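Local atomic coordinates of 1,3-alpha-isomaltosidase (Kribbella flavida DSM 17836, PDB entry 5X3I), a protein that hydrolyses the alpha-1,3-glucosidic linkages of a cyclic tetrasaccharide made from starch, releasing isomaltose inside the cell. Residues F176-Q181 with N235-H240; F239-R242 with W248-S251; V560-D565 with P653-L658; R719-P722 with V726-Y729. The protein carries 1 engineered substitution. All blocks are in the same frame, centred on the assembly; numbering follows the deposited sequence.

Interaction 1 of 4, residues F176-Q181 with N235-H240; sequences FRLQLQ and NGWGFH
L178 sits between two aromatic side chains, W237 and F239, and meets each in a different way. Its CD1 methyl lies over one face of the F239 ring. CD1 is 3.9 Å from the centroid of that ring, and the approach is 16° off the ring normal. This is a CH-pi contact, with the methyl shifted somewhat toward the CG-CD2 side. The nearest ring atom is F239 CD2, 3.8 Å from L178 CD1. The indole of W237 is met at its edge instead. L178 CB lies near the indole plane, 4.2 Å from W237 CH2. Q179 O also lies near that plane, 3.7 Å from W237 CZ2. L178 belongs to strand 170-179 and the two aromatics to strand 237-241. The strands lie in different sheets of the galactose mutarotase-like domain, stacked face to face as a beta-sandwich. The axes of the short segments come within 10.6 Å and run nearly antiparallel, and no hydrogen bond joins them. W237 and F239 are two apart on their strand, so both face L178's sheet. In both, CG sits between the backbone N and the carbonyl carbon (chi1 56° for W237, 67° for F239), which sets how each ring turns. R158 makes a cation-pi contact with W237. L256 touches F239 from the sheet that holds L178, and V159 and L270 also pack on the leucine.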
loop_
_atom_site.group_PDB
_atom_site.type_symbol
_atom_site.label_atom_id
_atom_site.label_comp_id
_atom_site.label_asym_id
_atom_site.label_seq_id
_atom_site.Cartn_x
_atom_site.Cartn_y
_atom_site.Cartn_z
ATOM N N PHE A 176 11.868 -21.432 10.017
ATOM C CA PHE A 176 11.475 -22.798 9.710
ATOM C C PHE A 176 11.225 -22.996 8.226
ATOM O O PHE A 176 11.272 -22.051 7.441
ATOM C CB PHE A 176 10.227 -23.187 10.506
ATOM C CG PHE A 176 9.015 -22.338 10.211
ATOM C CD1 PHE A 176 8.780 -21.174 10.923
ATOM C CD2 PHE A 176 8.107 -22.713 9.236
ATOM C CE1 PHE A 176 7.663 -20.392 10.660
ATOM C CE2 PHE A 176 6.992 -21.937 8.969
ATOM C CZ PHE A 176 6.774 -20.772 9.684
ATOM N N ARG A 177 10.929 -24.230 7.850
ATOM C CA ARG A 177 10.784 -24.580 6.448
ATOM C C ARG A 177 9.451 -25.269 6.218
ATOM O O ARG A 177 9.057 -26.146 6.978
ATOM C CB ARG A 177 11.923 -25.489 5.978
ATOM C CG ARG A 177 13.246 -24.790 5.678
ATOM C CD ARG A 177 14.047 -24.557 6.937
ATOM N NE ARG A 177 15.370 -24.004 6.663
ATOM C CZ ARG A 177 16.196 -23.557 7.602
ATOM N NH1 ARG A 177 17.379 -23.065 7.264
ATOM N NH2 ARG A 177 15.838 -23.590 8.879
ATOM N N LEU A 178 8.752 -24.850 5.174
ATOM C CA LEU A 178 7.537 -25.532 4.767
ATOM C C LEU A 178 7.853 -26.374 3.551
ATOM O O LEU A 178 8.480 -25.898 2.616
ATOM C CB LEU A 178 6.412 -24.538 4.462
ATOM C CG LEU A 178 5.879 -23.708 5.625
ATOM C CD1 LEU A 178 4.891 -22.674 5.119
ATOM C CD2 LEU A 178 5.223 -24.596 6.660
ATOM N N GLN A 179 7.416 -27.625 3.569
ATOM C CA GLN A 179 7.700 -28.550 2.486
ATOM C C GLN A 179 6.865 -28.265 1.242
ATOM O O GLN A 179 5.646 -28.199 1.306
ATOM C CB GLN A 179 7.470 -29.990 2.945
ATOM C CG GLN A 179 8.693 -30.882 2.819
ATOM C CD GLN A 179 9.779 -30.524 3.817
ATOM O OE1 GLN A 179 9.495 -30.212 4.974
ATOM N NE2 GLN A 179 11.030 -30.561 3.372
ATOM N N LEU A 180 7.541 -28.134 0.111
ATOM C CA LEU A 180 6.901 -27.899 -1.175
ATOM C C LEU A 180 7.040 -29.124 -2.064
ATOM O O LEU A 180 7.981 -29.903 -1.919
ATOM C CB LEU A 180 7.513 -26.689 -1.877
ATOM C CG LEU A 180 7.572 -25.385 -1.086
ATOM C CD1 LEU A 180 8.123 -24.264 -1.943
ATOM C CD2 LEU A 180 6.206 -25.036 -0.531
ATOM N N GLN A 181 6.100 -29.295 -2.985
ATOM C CA GLN A 181 6.181 -30.388 -3.937
ATOM C C GLN A 181 6.450 -29.821 -5.319
ATOM O O GLN A 181 6.495 -28.604 -5.496
ATOM C CB GLN A 181 4.886 -31.201 -3.931
ATOM C CG GLN A 181 4.562 -31.830 -2.585
ATOM C CD GLN A 181 3.159 -32.402 -2.512
ATOM O OE1 GLN A 181 2.204 -31.815 -3.022
ATOM N NE2 GLN A 181 3.027 -33.556 -1.868
ATOM N N ASN A 235 -4.174 -32.044 -3.478
ATOM C CA ASN A 235 -4.981 -30.989 -2.883
ATOM C C ASN A 235 -4.109 -29.837 -2.388
ATOM O O ASN A 235 -3.133 -30.052 -1.672
ATOM C CB ASN A 235 -5.816 -31.542 -1.724
ATOM C CG ASN A 235 -6.859 -32.550 -2.174
ATOM O OD1 ASN A 235 -7.317 -32.523 -3.317
ATOM N ND2 ASN A 235 -7.246 -33.440 -1.271
ATOM N N GLY A 236 -4.463 -28.619 -2.780
ATOM C CA GLY A 236 -3.695 -27.444 -2.417
ATOM C C GLY A 236 -3.909 -27.038 -0.974
ATOM O O GLY A 236 -4.703 -27.643 -0.257
ATOM N N TRP A 237 -3.188 -26.008 -0.550
ATOM C CA TRP A 237 -3.287 -25.523 0.816
ATOM C C TRP A 237 -2.763 -24.095 0.911
ATOM O O TRP A 237 -2.373 -23.497 -0.091
ATOM C CB TRP A 237 -2.529 -26.451 1.786
ATOM C CG TRP A 237 -1.077 -26.674 1.445
ATOM C CD1 TRP A 237 -0.582 -27.428 0.423
ATOM C CD2 TRP A 237 0.061 -26.156 2.147
ATOM N NE1 TRP A 237 0.789 -27.393 0.429
ATOM C CE2 TRP A 237 1.210 -26.624 1.480
ATOM C CE3 TRP A 237 0.220 -25.333 3.264
ATOM C CZ2 TRP A 237 2.499 -26.296 1.892
ATOM C CZ3 TRP A 237 1.502 -25.009 3.674
ATOM C CH2 TRP A 237 2.623 -25.489 2.990
ATOM N N GLY A 238 -2.773 -23.550 2.118
ATOM C CA GLY A 238 -2.231 -22.230 2.354
ATOM C C GLY A 238 -1.876 -22.034 3.809
ATOM O O GLY A 238 -2.310 -22.792 4.666
ATOM N N PHE A 239 -1.097 -20.999 4.089
ATOM C CA PHE A 239 -0.646 -20.728 5.446
ATOM C C PHE A 239 -0.754 -19.248 5.788
ATOM O O PHE A 239 -0.643 -18.394 4.927
ATOM C CB PHE A 239 0.806 -21.182 5.632
ATOM C CG PHE A 239 1.795 -20.375 4.834
ATOM C CD1 PHE A 239 2.424 -19.274 5.391
ATOM C CD2 PHE A 239 2.077 -20.706 3.524
ATOM C CE1 PHE A 239 3.320 -18.529 4.655
ATOM C CE2 PHE A 239 2.970 -19.963 2.785
ATOM C CZ PHE A 239 3.592 -18.871 3.354
ATOM N N HIS A 240 -0.949 -18.969 7.065
ATOM C CA HIS A 240 -0.885 -17.621 7.590
ATOM C C HIS A 240 -0.022 -17.625 8.840
ATOM O O HIS A 240 -0.350 -18.283 9.817
ATOM C CB HIS A 240 -2.288 -17.098 7.905
ATOM C CG HIS A 240 -2.306 -15.834 8.697
ATOM N ND1 HIS A 240 -3.277 -15.561 9.636
ATOM C CD2 HIS A 240 -1.491 -14.754 8.679
ATOM C CE1 HIS A 240 -3.051 -14.379 10.172
ATOM N NE2 HIS A 240 -1.975 -13.865 9.604
#

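Interaction 2 of 4, residues F239-R242 with W248-S251; sequences FHVR and WYSS
The hydroxyl of Y249 is hydrogen-bonded to OG1 of T247, two residues earlier on the same strand. The same oxygen meets the opposing segment only by packing: V241 CG2 lies 4.0 Å from Y249 OH. V241 and Y249 reach toward each other from opposite directions, so the phenol end meets the branched end of the valine. CG1 of V241 is anti to the backbone N (chi1 -174°), which leaves CG2 as the methyl beside N that touches the tyrosine. F239 touches one ring carbon of the tyrosine: F239 CE1 is 4.1 Å from Y249 CE2. Y249 CE2 lies at the edge of the F239 ring, near its plane. The two side chains run past each other in opposite directions, and the rings are not stacked. F189 meets the Y249 ring edge to face. Strand 237-241 belongs to the five-stranded mixed sheet and strand 247-252 to the six-stranded antiparallel one, so the chain changes sheet in the short link between them. P225 of strand 223-230 touches both V241 and Y249, V258 and V260 come from strand 255-261, and L203 of strand 202-205 packs against Y249.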
loop_
_atom_site.group_PDB
_atom_site.type_symbol
_atom_site.label_atom_id
_atom_site.label_comp_id
_atom_site.label_asym_id
_atom_site.label_seq_id
_atom_site.Cartn_x
_atom_site.Cartn_y
_atom_site.Cartn_z
ATOM N N PHE A 239 -1.097 -20.999 4.089
ATOM C CA PHE A 239 -0.646 -20.728 5.446
ATOM C C PHE A 239 -0.754 -19.248 5.788
ATOM O O PHE A 239 -0.643 -18.394 4.927
ATOM C CB PHE A 239 0.806 -21.182 5.632
ATOM C CG PHE A 239 1.795 -20.375 4.834
ATOM C CD1 PHE A 239 2.424 -19.274 5.391
ATOM C CD2 PHE A 239 2.077 -20.706 3.524
ATOM C CE1 PHE A 239 3.320 -18.529 4.655
ATOM C CE2 PHE A 239 2.970 -19.963 2.785
ATOM C CZ PHE A 239 3.592 -18.871 3.354
ATOM N N HIS A 240 -0.949 -18.969 7.065
ATOM C CA HIS A 240 -0.885 -17.621 7.590
ATOM C C HIS A 240 -0.022 -17.625 8.840
ATOM O O HIS A 240 -0.350 -18.283 9.817
ATOM C CB HIS A 240 -2.288 -17.098 7.905
ATOM C CG HIS A 240 -2.306 -15.834 8.697
ATOM N ND1 HIS A 240 -3.277 -15.561 9.636
ATOM C CD2 HIS A 240 -1.491 -14.754 8.679
ATOM C CE1 HIS A 240 -3.051 -14.379 10.172
ATOM N NE2 HIS A 240 -1.975 -13.865 9.604
ATOM N N VAL A 241 1.077 -16.888 8.812
ATOM C CA VAL A 241 1.874 -16.730 10.017
ATOM C C VAL A 241 1.171 -15.704 10.880
ATOM O O VAL A 241 1.002 -14.560 10.441
ATOM C CB VAL A 241 3.292 -16.257 9.710
ATOM C CG1 VAL A 241 4.130 -16.256 10.972
ATOM C CG2 VAL A 241 3.920 -17.123 8.624
ATOM N N ARG A 242 0.775 -16.041 12.105
ATOM C CA ARG A 242 -0.029 -15.037 12.751
ATOM C C ARG A 242 0.879 -14.127 13.549
ATOM O O ARG A 242 1.107 -14.323 14.731
ATOM C CB ARG A 242 -1.050 -15.701 13.686
ATOM C CG ARG A 242 -1.962 -16.716 13.020
ATOM C CD ARG A 242 -2.742 -17.535 14.035
ATOM N NE ARG A 242 -3.829 -18.270 13.392
ATOM C CZ ARG A 242 -4.501 -19.269 13.953
ATOM N NH1 ARG A 242 -4.189 -19.672 15.179
ATOM N NH2 ARG A 242 -5.482 -19.870 13.287
ATOM N N TRP A 248 10.115 -12.798 6.718
ATOM C CA TRP A 248 10.935 -12.914 5.507
ATOM C C TRP A 248 10.729 -14.270 4.834
ATOM O O TRP A 248 10.471 -15.267 5.491
ATOM C CB TRP A 248 12.421 -12.747 5.819
ATOM C CG TRP A 248 12.859 -11.428 6.367
ATOM C CD1 TRP A 248 13.437 -10.405 5.676
ATOM C CD2 TRP A 248 12.810 -11.013 7.729
ATOM N NE1 TRP A 248 13.729 -9.371 6.524
ATOM C CE2 TRP A 248 13.355 -9.720 7.791
ATOM C CE3 TRP A 248 12.357 -11.607 8.906
ATOM C CZ2 TRP A 248 13.454 -9.011 8.980
ATOM C CZ3 TRP A 248 12.454 -10.899 10.081
ATOM C CH2 TRP A 248 13.000 -9.618 10.110
ATOM N N TYR A 249 10.869 -14.307 3.520
ATOM C CA TYR A 249 10.562 -15.510 2.767
ATOM C C TYR A 249 11.606 -15.774 1.701
ATOM O O TYR A 249 12.088 -14.849 1.050
ATOM C CB TYR A 249 9.170 -15.395 2.132
ATOM C CG TYR A 249 8.103 -15.138 3.155
ATOM C CD1 TYR A 249 7.782 -13.846 3.537
ATOM C CD2 TYR A 249 7.440 -16.184 3.766
ATOM C CE1 TYR A 249 6.824 -13.605 4.483
ATOM C CE2 TYR A 249 6.480 -15.954 4.715
ATOM C CZ TYR A 249 6.171 -14.658 5.065
ATOM O OH TYR A 249 5.232 -14.419 6.026
ATOM N N SER A 250 11.978 -17.038 1.551
ATOM C CA SER A 250 12.811 -17.452 0.435
ATOM C C SER A 250 12.498 -18.889 0.066
ATOM O O SER A 250 12.216 -19.718 0.924
ATOM C CB SER A 250 14.298 -17.297 0.767
ATOM O OG SER A 250 14.652 -18.167 1.820
ATOM N N SER A 251 12.543 -19.195 -1.215
ATOM C CA SER A 251 12.334 -20.575 -1.608
ATOM C C SER A 251 13.407 -21.006 -2.602
ATOM O O SER A 251 13.800 -20.263 -3.493
ATOM C CB SER A 251 10.924 -20.779 -2.179
ATOM O OG SER A 251 10.643 -19.862 -3.217
#

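Interaction 3 of 4, residues V560-D565 with P653-L658; sequences VYWGWD and PLMRPL
M655 and W562 make the aromatic part of this contact. M655 SD lies 3.8 Å from W562 CZ3. It is 4.6 Å from the centroid of the six-membered ring and 48° off the normal, an oblique Met-aromatic contact. The methionine chain is fully extended, with CG anti to the backbone N (chi1 -176°), and this carries the sulfur across to the indole. The indole N-H is held separately: W562 NE1 is hydrogen-bonded to E191. The aliphatic part is a single methyl pair. V560 CG1 and L654 CD2 are 4.2 Å apart, with the side chains crossing at about a right angle, and T647 of helix 622-650 touches both residues. The polar link is a water, 2.8 Å from V560 O and 3.1 Å from M655 N, whose N-H it accepts. Within 653-658, R656 holds P653 O side-on. Its NE donates at 2.9 Å to P653 O, in the carbonyl plane, and its NH2 adds a longer bond to the same atom. D661 and D679 form salt bridges with this guanidinium. Strand 562-565 is the seventh of the parallel TIM barrel, while strand 655-656 edges a sheet of the C-terminal domain. The two domains thus meet here through sulfur, methyls and one water, with no direct hydrogen bond between the segments. The arginine charge is probably balanced within the C-terminal domain, by the two aspartates.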
loop_
_atom_site.group_PDB
_atom_site.type_symbol
_atom_site.label_atom_id
_atom_site.label_comp_id
_atom_site.label_asym_id
_atom_site.label_seq_id
_atom_site.Cartn_x
_atom_site.Cartn_y
_atom_site.Cartn_z
ATOM N N VAL A 560 -10.776 -7.173 -2.306
ATOM C CA VAL A 560 -11.822 -7.251 -3.325
ATOM C C VAL A 560 -11.841 -5.995 -4.191
ATOM O O VAL A 560 -11.723 -6.069 -5.412
ATOM C CB VAL A 560 -13.204 -7.488 -2.715
ATOM C CG1 VAL A 560 -14.268 -7.512 -3.808
ATOM C CG2 VAL A 560 -13.215 -8.817 -1.960
ATOM N N TYR A 561 -12.050 -4.846 -3.566
ATOM C CA TYR A 561 -12.147 -3.645 -4.347
ATOM C C TYR A 561 -10.774 -3.007 -4.496
ATOM O O TYR A 561 -10.285 -2.297 -3.623
ATOM C CB TYR A 561 -13.101 -2.670 -3.661
ATOM C CG TYR A 561 -14.479 -3.227 -3.380
ATOM C CD1 TYR A 561 -14.749 -3.922 -2.203
ATOM C CD2 TYR A 561 -15.514 -3.042 -4.286
ATOM C CE1 TYR A 561 -15.998 -4.418 -1.952
ATOM C CE2 TYR A 561 -16.759 -3.533 -4.046
ATOM C CZ TYR A 561 -17.008 -4.217 -2.881
ATOM O OH TYR A 561 -18.262 -4.691 -2.655
ATOM N N TRP A 562 -10.242 -3.146 -5.692
ATOM C CA TRP A 562 -8.875 -2.772 -5.979
ATOM C C TRP A 562 -8.801 -2.103 -7.333
ATOM O O TRP A 562 -9.487 -2.492 -8.273
ATOM C CB TRP A 562 -7.953 -3.996 -5.938
ATOM C CG TRP A 562 -6.555 -3.712 -6.396
ATOM C CD1 TRP A 562 -5.472 -3.457 -5.613
ATOM C CD2 TRP A 562 -6.100 -3.630 -7.746
ATOM N NE1 TRP A 562 -4.361 -3.239 -6.392
ATOM C CE2 TRP A 562 -4.725 -3.335 -7.708
ATOM C CE3 TRP A 562 -6.718 -3.800 -8.985
ATOM C CZ2 TRP A 562 -3.963 -3.193 -8.857
ATOM C CZ3 TRP A 562 -5.955 -3.660 -10.128
ATOM C CH2 TRP A 562 -4.593 -3.356 -10.050
ATOM N N GLY A 563 -7.920 -1.123 -7.427
ATOM C CA GLY A 563 -7.690 -0.381 -8.650
ATOM C C GLY A 563 -6.276 0.174 -8.659
ATOM O O GLY A 563 -5.476 -0.143 -7.780
ATOM N N TRP A 564 -5.966 0.975 -9.670
ATOM C CA TRP A 564 -4.640 1.556 -9.847
ATOM C C TRP A 564 -4.774 2.854 -10.623
ATOM O O TRP A 564 -5.817 3.095 -11.213
ATOM C CB TRP A 564 -3.701 0.584 -10.576
ATOM C CG TRP A 564 -4.074 0.309 -12.024
ATOM C CD1 TRP A 564 -5.254 -0.182 -12.487
ATOM C CD2 TRP A 564 -3.241 0.490 -13.176
ATOM N NE1 TRP A 564 -5.228 -0.292 -13.853
ATOM C CE2 TRP A 564 -3.996 0.105 -14.302
ATOM C CE3 TRP A 564 -1.937 0.951 -13.366
ATOM C CZ2 TRP A 564 -3.487 0.164 -15.598
ATOM C CZ3 TRP A 564 -1.436 1.007 -14.653
ATOM C CH2 TRP A 564 -2.205 0.614 -15.750
ATOM N N ASP A 565 -3.735 3.684 -10.642
ATOM C CA ASP A 565 -3.818 4.868 -11.472
ATOM C C ASP A 565 -3.581 4.380 -12.892
ATOM O O ASP A 565 -2.453 4.051 -13.250
ATOM C CB ASP A 565 -2.732 5.904 -11.110
ATOM C CG ASP A 565 -2.689 6.260 -9.624
ATOM O OD1 ASP A 565 -3.700 6.110 -8.913
ATOM O OD2 ASP A 565 -1.621 6.729 -9.178
ATOM N N PRO A 653 -12.488 -14.899 -5.798
ATOM C CA PRO A 653 -12.096 -13.507 -6.068
ATOM C C PRO A 653 -12.811 -12.818 -7.229
ATOM O O PRO A 653 -13.276 -13.466 -8.158
ATOM C CB PRO A 653 -10.603 -13.627 -6.376
ATOM C CG PRO A 653 -10.164 -14.787 -5.533
ATOM C CD PRO A 653 -11.307 -15.771 -5.654
ATOM N N LEU A 654 -12.880 -11.494 -7.149
ATOM C CA LEU A 654 -13.456 -10.676 -8.210
ATOM C C LEU A 654 -12.490 -10.502 -9.375
ATOM O O LEU A 654 -12.858 -10.713 -10.521
ATOM C CB LEU A 654 -13.875 -9.312 -7.659
ATOM C CG LEU A 654 -14.507 -8.338 -8.651
ATOM C CD1 LEU A 654 -15.676 -9.006 -9.379
ATOM C CD2 LEU A 654 -14.956 -7.056 -7.920
ATOM N N MET A 655 -11.243 -10.141 -9.086
ATOM C CA MET A 655 -10.235 -10.134 -10.127
ATOM C C MET A 655 -9.434 -11.421 -9.893
ATOM O O MET A 655 -8.554 -11.476 -9.039
ATOM C CB MET A 655 -9.380 -8.862 -10.012
ATOM C CG MET A 655 -8.322 -8.641 -11.077
ATOM S SD MET A 655 -7.421 -7.107 -10.769
ATOM C CE MET A 655 -6.421 -6.979 -12.235
ATOM N N ARG A 656 -9.693 -12.425 -10.725
ATOM C CA ARG A 656 -9.451 -13.807 -10.313
ATOM C C ARG A 656 -8.423 -14.536 -11.155
ATOM O O ARG A 656 -8.689 -14.861 -12.314
ATOM C CB ARG A 656 -10.769 -14.596 -10.316
ATOM C CG ARG A 656 -10.671 -16.006 -9.725
ATOM C CD ARG A 656 -11.974 -16.774 -9.912
ATOM N NE ARG A 656 -13.128 -16.014 -9.444
ATOM C CZ ARG A 656 -14.392 -16.368 -9.654
ATOM N NH1 ARG A 656 -14.676 -17.477 -10.321
ATOM N NH2 ARG A 656 -15.380 -15.610 -9.197
ATOM N N PRO A 657 -7.248 -14.811 -10.565
ATOM C CA PRO A 657 -6.259 -15.675 -11.213
ATOM C C PRO A 657 -6.900 -17.004 -11.591
ATOM O O PRO A 657 -7.762 -17.487 -10.872
ATOM C CB PRO A 657 -5.190 -15.861 -10.129
ATOM C CG PRO A 657 -5.309 -14.666 -9.273
ATOM C CD PRO A 657 -6.781 -14.334 -9.254
ATOM N N LEU A 658 -6.495 -17.576 -12.709
ATOM C CA LEU A 658 -7.129 -18.792 -13.194
ATOM C C LEU A 658 -6.938 -20.006 -12.280
ATOM O O LEU A 658 -7.670 -20.980 -12.406
ATOM C CB LEU A 658 -6.626 -19.124 -14.598
ATOM C CG LEU A 658 -7.403 -18.495 -15.755
ATOM C CD1 LEU A 658 -7.220 -16.998 -15.778
ATOM C CD2 LEU A 658 -6.969 -19.097 -17.078
HETATM O O HOH W 1 -10.576 -8.216 -6.788
#

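Interaction 4 of 4, residues R719-P722 with V726-Y729; sequences RDVP and VPVY
R719 lays its aliphatic chain against the phenol end of Y729. Both R719 CG and R719 CD are 3.6 Å from Y729 OH. The two side chains slide past each other in opposite directions, guanidinium and ring planes 59° apart. The arginine leaves its strand with CG between the backbone N and the carbonyl carbon (chi1 57°) and then bends at chi3 (-61°). The bend turns the guanidinium back toward its own strand, and NE donates to D720 O at 3.1 Å. That bond is not straight, and the acceptor lies out of the guanidinium plane. NH2 forms a salt bridge with D705, which also touches Y729. R719 CD reaches P727 CB at 4.2 Å. V721 meets the same proline: its CG1 is 3.8 Å from P727 CG and equally near CD, and the two side chains cross at about a right angle. Strand 715-720 pairs with 693-698, and strand 728-731 lies within the six-stranded sheet of the C-terminal domain. Three residues link the two segments. What crosses between them is methylene, methyl and proline-ring packing beside a tyrosine hydroxyl. The arginine charge is probably balanced by D705, and NE is held by D720 O.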
loop_
_atom_site.group_PDB
_atom_site.type_symbol
_atom_site.label_atom_id
_atom_site.label_comp_id
_atom_site.label_asym_id
_atom_site.label_seq_id
_atom_site.Cartn_x
_atom_site.Cartn_y
_atom_site.Cartn_z
ATOM N N ARG A 719 -6.464 -13.090 -31.705
ATOM C CA ARG A 719 -7.351 -12.175 -32.405
ATOM C C ARG A 719 -6.658 -10.843 -32.611
ATOM O O ARG A 719 -5.628 -10.579 -31.998
ATOM C CB ARG A 719 -8.662 -11.983 -31.642
ATOM C CG ARG A 719 -8.516 -11.484 -30.214
ATOM C CD ARG A 719 -9.808 -10.844 -29.729
ATOM N NE ARG A 719 -10.140 -9.704 -30.570
ATOM C CZ ARG A 719 -11.226 -9.609 -31.325
ATOM N NH1 ARG A 719 -11.407 -8.531 -32.062
ATOM N NH2 ARG A 719 -12.133 -10.573 -31.333
ATOM N N ASP A 720 -7.215 -10.009 -33.480
ATOM C CA ASP A 720 -6.667 -8.678 -33.698
ATOM C C ASP A 720 -6.913 -7.780 -32.496
ATOM O O ASP A 720 -7.943 -7.885 -31.837
ATOM C CB ASP A 720 -7.268 -8.039 -34.945
ATOM C CG ASP A 720 -6.906 -8.783 -36.202
ATOM O OD1 ASP A 720 -5.948 -9.573 -36.159
ATOM O OD2 ASP A 720 -7.574 -8.575 -37.230
ATOM N N VAL A 721 -5.967 -6.894 -32.216
ATOM C CA VAL A 721 -6.154 -5.947 -31.131
ATOM C C VAL A 721 -5.909 -4.505 -31.557
ATOM O O VAL A 721 -4.923 -3.890 -31.174
ATOM C CB VAL A 721 -5.253 -6.294 -29.932
ATOM C CG1 VAL A 721 -5.858 -7.441 -29.153
ATOM C CG2 VAL A 721 -3.840 -6.639 -30.391
ATOM N N PRO A 722 -6.845 -3.940 -32.334
ATOM C CA PRO A 722 -6.827 -2.492 -32.543
ATOM C C PRO A 722 -7.098 -1.820 -31.202
ATOM O O PRO A 722 -7.528 -2.505 -30.287
ATOM C CB PRO A 722 -7.966 -2.265 -33.531
ATOM C CG PRO A 722 -8.908 -3.384 -33.254
ATOM C CD PRO A 722 -8.036 -4.564 -32.931
ATOM N N VAL A 726 -9.763 -4.937 -26.209
ATOM C CA VAL A 726 -8.921 -5.760 -25.353
ATOM C C VAL A 726 -9.608 -7.105 -25.361
ATOM O O VAL A 726 -10.832 -7.161 -25.281
ATOM C CB VAL A 726 -8.788 -5.204 -23.902
ATOM C CG1 VAL A 726 -10.158 -4.886 -23.286
ATOM C CG2 VAL A 726 -8.042 -6.180 -23.009
ATOM N N PRO A 727 -8.830 -8.196 -25.461
ATOM C CA PRO A 727 -9.496 -9.494 -25.564
ATOM C C PRO A 727 -10.275 -9.837 -24.312
ATOM O O PRO A 727 -9.737 -9.788 -23.213
ATOM C CB PRO A 727 -8.333 -10.469 -25.792
ATOM C CG PRO A 727 -7.287 -9.639 -26.447
ATOM C CD PRO A 727 -7.399 -8.283 -25.799
ATOM N N VAL A 728 -11.536 -10.195 -24.503
ATOM C CA VAL A 728 -12.447 -10.542 -23.431
ATOM C C VAL A 728 -13.328 -11.673 -23.925
ATOM O O VAL A 728 -13.826 -11.632 -25.042
ATOM C CB VAL A 728 -13.335 -9.350 -23.001
ATOM C CG1 VAL A 728 -14.407 -9.801 -22.016
ATOM C CG2 VAL A 728 -12.509 -8.236 -22.419
ATOM N N TYR A 729 -13.530 -12.675 -23.089
ATOM C CA TYR A 729 -14.308 -13.831 -23.479
ATOM C C TYR A 729 -15.313 -14.150 -22.396
ATOM O O TYR A 729 -15.020 -14.031 -21.218
ATOM C CB TYR A 729 -13.389 -15.030 -23.757
ATOM C CG TYR A 729 -12.424 -14.765 -24.887
ATOM C CD1 TYR A 729 -12.762 -15.070 -26.196
ATOM C CD2 TYR A 729 -11.193 -14.181 -24.650
ATOM C CE1 TYR A 729 -11.900 -14.808 -27.233
ATOM C CE2 TYR A 729 -10.318 -13.922 -25.683
ATOM C CZ TYR A 729 -10.680 -14.238 -26.973
ATOM O OH TYR A 729 -9.823 -13.977 -28.005
#

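In the fold
Interactions 1 and 2 share F239 and strand 237-241, with centres 9 Å apart. Both join the same two sheets of the galactose mutarotase-like domain, and interaction 2 begins along the chain where interaction 1 ends. Interaction 3 comes next. It lies 24 Å from interaction 1 and 22 Å from interaction 2, centre to centre, and joins the TIM barrel to the C-terminal domain. Interaction 4 follows, about 20 Å from interaction 3. Both reach the six-stranded sheet that holds strands 655-656 and 728-731. The contacts thus run in chain order from the N-terminal sandwich, past the barrel, to the C-terminal domain. All lie away from the proposed active-site residues, and interaction 4 stays within the C-terminal domain.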